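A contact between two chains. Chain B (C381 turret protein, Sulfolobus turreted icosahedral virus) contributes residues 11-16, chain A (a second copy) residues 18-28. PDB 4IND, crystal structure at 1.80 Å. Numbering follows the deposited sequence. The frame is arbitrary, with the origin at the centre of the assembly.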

# COMPACT_ATOMS: atom_id res chain seq x y z
N PRO B 11 -18.20 -14.12 -37.21
CA PRO B 11 -17.74 -15.28 -36.44
C PRO B 11 -16.99 -14.81 -35.20
O PRO B 11 -16.22 -13.86 -35.29
CB PRO B 11 -16.78 -15.99 -37.42
CG PRO B 11 -16.19 -14.86 -38.22
CD PRO B 11 -17.33 -13.85 -38.38
N ALA B 12 -17.20 -15.46 -34.06
CA ALA B 12 -16.56 -14.97 -32.85
C ALA B 12 -16.06 -16.09 -31.95
O ALA B 12 -16.15 -15.97 -30.73
CB ALA B 12 -17.52 -14.04 -32.07
N ASN B 13 -15.52 -17.15 -32.54
CA ASN B 13 -15.11 -18.29 -31.73
C ASN B 13 -13.84 -18.15 -30.90
O ASN B 13 -13.68 -18.86 -29.90
CB ASN B 13 -14.98 -19.50 -32.62
CG ASN B 13 -16.27 -19.80 -33.34
OD1 ASN B 13 -17.23 -20.28 -32.73
ND2 ASN B 13 -16.32 -19.45 -34.63
N ALA B 14 -12.94 -17.29 -31.34
CA ALA B 14 -11.60 -17.25 -30.76
C ALA B 14 -11.55 -16.42 -29.50
O ALA B 14 -12.31 -15.45 -29.35
CB ALA B 14 -10.57 -16.70 -31.78
N LYS B 15 -10.65 -16.80 -28.60
CA LYS B 15 -10.43 -16.09 -27.34
C LYS B 15 -9.97 -14.66 -27.64
O LYS B 15 -9.21 -14.42 -28.59
CB LYS B 15 -9.38 -16.84 -26.51
CG LYS B 15 -9.13 -16.34 -25.09
CD LYS B 15 -8.26 -17.33 -24.27
CE LYS B 15 -8.91 -18.75 -24.20
NZ LYS B 15 -8.44 -19.64 -23.06
N VAL B 16 -10.45 -13.70 -26.84
CA VAL B 16 -10.05 -12.31 -27.02
C VAL B 16 -8.66 -12.08 -26.42
O VAL B 16 -8.31 -12.67 -25.39
CB VAL B 16 -11.06 -11.32 -26.40
CG1 VAL B 16 -10.50 -9.90 -26.42
CG2 VAL B 16 -12.36 -11.36 -27.16
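Chain A 18-28: YYYKLSEKQDL

The chain B segment is bonded largely through its backbone: three successive carbonyls, Ala12(B) to Ala14(B), and the amide of Lys15(B) are all hydrogen-bonded by side chains of chain A. Chain B has no regular helix or strand at these residues. Chain A approaches as a short strand, 19-21, followed by a type I turn from Lys21(A) to Glu24(A), closed by Glu24(A) N to Lys21(A) O at 3.0 Å, and then by a helix beginning at Lys25(A), with Glu24(A) at the N-cap position. CA atoms come nearest at Asn13(B) and Ser23(A), 4.9 Å apart, whereas Lys15(B) CA lies 6.0 Å from Lys21(A) CA; strand 19-21 of chain A and residues 13-16 of chain B run in roughly opposite directions.

Lys21(A), its side chain fully extended (tttt), carries NZ to Ala12(B) O at 2.9 Å and Ala14(B) O at 2.7 Å. Between these carbonyls in sequence, Asn13(B) O accepts from Ser23(A) OG at 2.7 Å. Glu24(A) OE2 receives the nearly linear bond from Lys15(B) N at 2.8 Å. The Lys15(B) side chain runs past the Tyr19(A) ring, with CG 3.8 Å from CE2, and ends in a salt bridge, NZ to Asp27(A) OD2 at 2.7 Å. That same OD2 accepts Lys21(A) N at 2.8 Å, tying the helix to the strand.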

# COMPACT_ATOMS: atom_id res chain seq x y z
N TYR A 18 -8.53 -20.82 -15.43
CA TYR A 18 -9.29 -19.70 -14.83
C TYR A 18 -10.17 -18.98 -15.84
O TYR A 18 -10.97 -18.12 -15.47
CB TYR A 18 -8.36 -18.73 -14.11
CG TYR A 18 -7.70 -19.36 -12.90
CD1 TYR A 18 -8.28 -19.26 -11.65
CD2 TYR A 18 -6.52 -20.09 -13.02
CE1 TYR A 18 -7.68 -19.83 -10.53
CE2 TYR A 18 -5.93 -20.67 -11.92
CZ TYR A 18 -6.52 -20.54 -10.67
OH TYR A 18 -5.93 -21.11 -9.57
N TYR A 19 -10.02 -19.32 -17.10
CA TYR A 19 -10.86 -18.78 -18.14
C TYR A 19 -11.01 -19.79 -19.28
O TYR A 19 -10.01 -20.38 -19.71
CB TYR A 19 -10.29 -17.48 -18.69
CG TYR A 19 -11.13 -17.00 -19.84
CD1 TYR A 19 -12.33 -16.33 -19.61
CD2 TYR A 19 -10.75 -17.21 -21.16
CE1 TYR A 19 -13.12 -15.88 -20.67
CE2 TYR A 19 -11.54 -16.78 -22.22
CZ TYR A 19 -12.72 -16.11 -21.97
OH TYR A 19 -13.52 -15.69 -23.02
N TYR A 20 -12.24 -19.97 -19.74
CA TYR A 20 -12.56 -20.85 -20.85
C TYR A 20 -13.40 -20.09 -21.85
O TYR A 20 -14.39 -19.45 -21.47
CB TYR A 20 -13.41 -22.04 -20.40
CG TYR A 20 -12.78 -22.98 -19.40
CD1 TYR A 20 -12.19 -24.18 -19.81
CD2 TYR A 20 -12.83 -22.69 -18.04
CE1 TYR A 20 -11.62 -25.05 -18.89
CE2 TYR A 20 -12.25 -23.54 -17.11
CZ TYR A 20 -11.67 -24.73 -17.54
OH TYR A 20 -11.11 -25.56 -16.61
N LYS A 21 -13.03 -20.13 -23.12
CA LYS A 21 -13.97 -19.74 -24.16
C LYS A 21 -14.30 -21.03 -24.88
O LYS A 21 -13.45 -21.62 -25.53
CB LYS A 21 -13.37 -18.73 -25.14
CG LYS A 21 -14.45 -18.19 -26.08
CD LYS A 21 -14.00 -16.98 -26.86
CE LYS A 21 -15.17 -16.40 -27.68
NZ LYS A 21 -14.79 -15.09 -28.34
N LEU A 22 -15.54 -21.48 -24.76
CA LEU A 22 -15.86 -22.87 -25.11
C LEU A 22 -16.07 -23.09 -26.60
O LEU A 22 -16.23 -24.23 -27.06
CB LEU A 22 -17.03 -23.37 -24.26
CG LEU A 22 -16.68 -23.35 -22.77
CD1 LEU A 22 -17.90 -23.67 -21.93
CD2 LEU A 22 -15.54 -24.34 -22.47
N SER A 23 -16.00 -22.00 -27.35
CA SER A 23 -15.95 -22.10 -28.81
C SER A 23 -14.53 -22.33 -29.33
O SER A 23 -14.33 -22.46 -30.54
CB SER A 23 -16.55 -20.84 -29.44
OG SER A 23 -15.98 -19.69 -28.86
N GLU A 24 -13.55 -22.38 -28.42
CA GLU A 24 -12.20 -22.85 -28.77
C GLU A 24 -12.09 -24.32 -28.40
O GLU A 24 -12.36 -24.71 -27.25
CB GLU A 24 -11.12 -22.08 -27.98
CG GLU A 24 -11.01 -20.60 -28.29
CD GLU A 24 -9.82 -20.29 -29.18
OE1 GLU A 24 -9.47 -21.15 -30.01
OE2 GLU A 24 -9.24 -19.18 -29.06
N LYS A 25 -11.68 -25.14 -29.36
CA LYS A 25 -11.63 -26.58 -29.17
C LYS A 25 -10.78 -27.02 -27.96
O LYS A 25 -11.17 -27.88 -27.16
CB LYS A 25 -11.08 -27.21 -30.46
CG LYS A 25 -10.85 -28.70 -30.36
CD LYS A 25 -12.12 -29.38 -29.82
CE LYS A 25 -12.25 -30.76 -30.36
NZ LYS A 25 -13.34 -31.56 -29.78
N GLN A 26 -9.59 -26.45 -27.83
CA GLN A 26 -8.75 -26.87 -26.71
C GLN A 26 -9.33 -26.47 -25.35
O GLN A 26 -9.15 -27.20 -24.37
CB GLN A 26 -7.31 -26.37 -26.87
CG GLN A 26 -7.05 -24.99 -26.29
CD GLN A 26 -5.55 -24.69 -26.20
OE1 GLN A 26 -4.73 -25.33 -26.87
NE2 GLN A 26 -5.20 -23.72 -25.35
N ASP A 27 -10.05 -25.35 -25.27
CA ASP A 27 -10.71 -25.01 -24.01
C ASP A 27 -11.85 -25.97 -23.71
O ASP A 27 -12.01 -26.42 -22.57
CB ASP A 27 -11.25 -23.56 -24.02
CG ASP A 27 -10.16 -22.52 -23.85
OD1 ASP A 27 -8.98 -22.90 -23.93
OD2 ASP A 27 -10.49 -21.31 -23.62
N LEU A 28 -12.66 -26.27 -24.73
CA LEU A 28 -13.79 -27.16 -24.53
C LEU A 28 -13.26 -28.54 -24.11
O LEU A 28 -13.78 -29.16 -23.16
CB LEU A 28 -14.61 -27.29 -25.82
CG LEU A 28 -15.79 -28.27 -25.76
CD1 LEU A 28 -16.73 -27.79 -24.68
CD2 LEU A 28 -16.50 -28.38 -27.11
O HOH W 1 -12.61 -14.33 -24.96
O HOH W 2 -6.54 -21.84 -22.25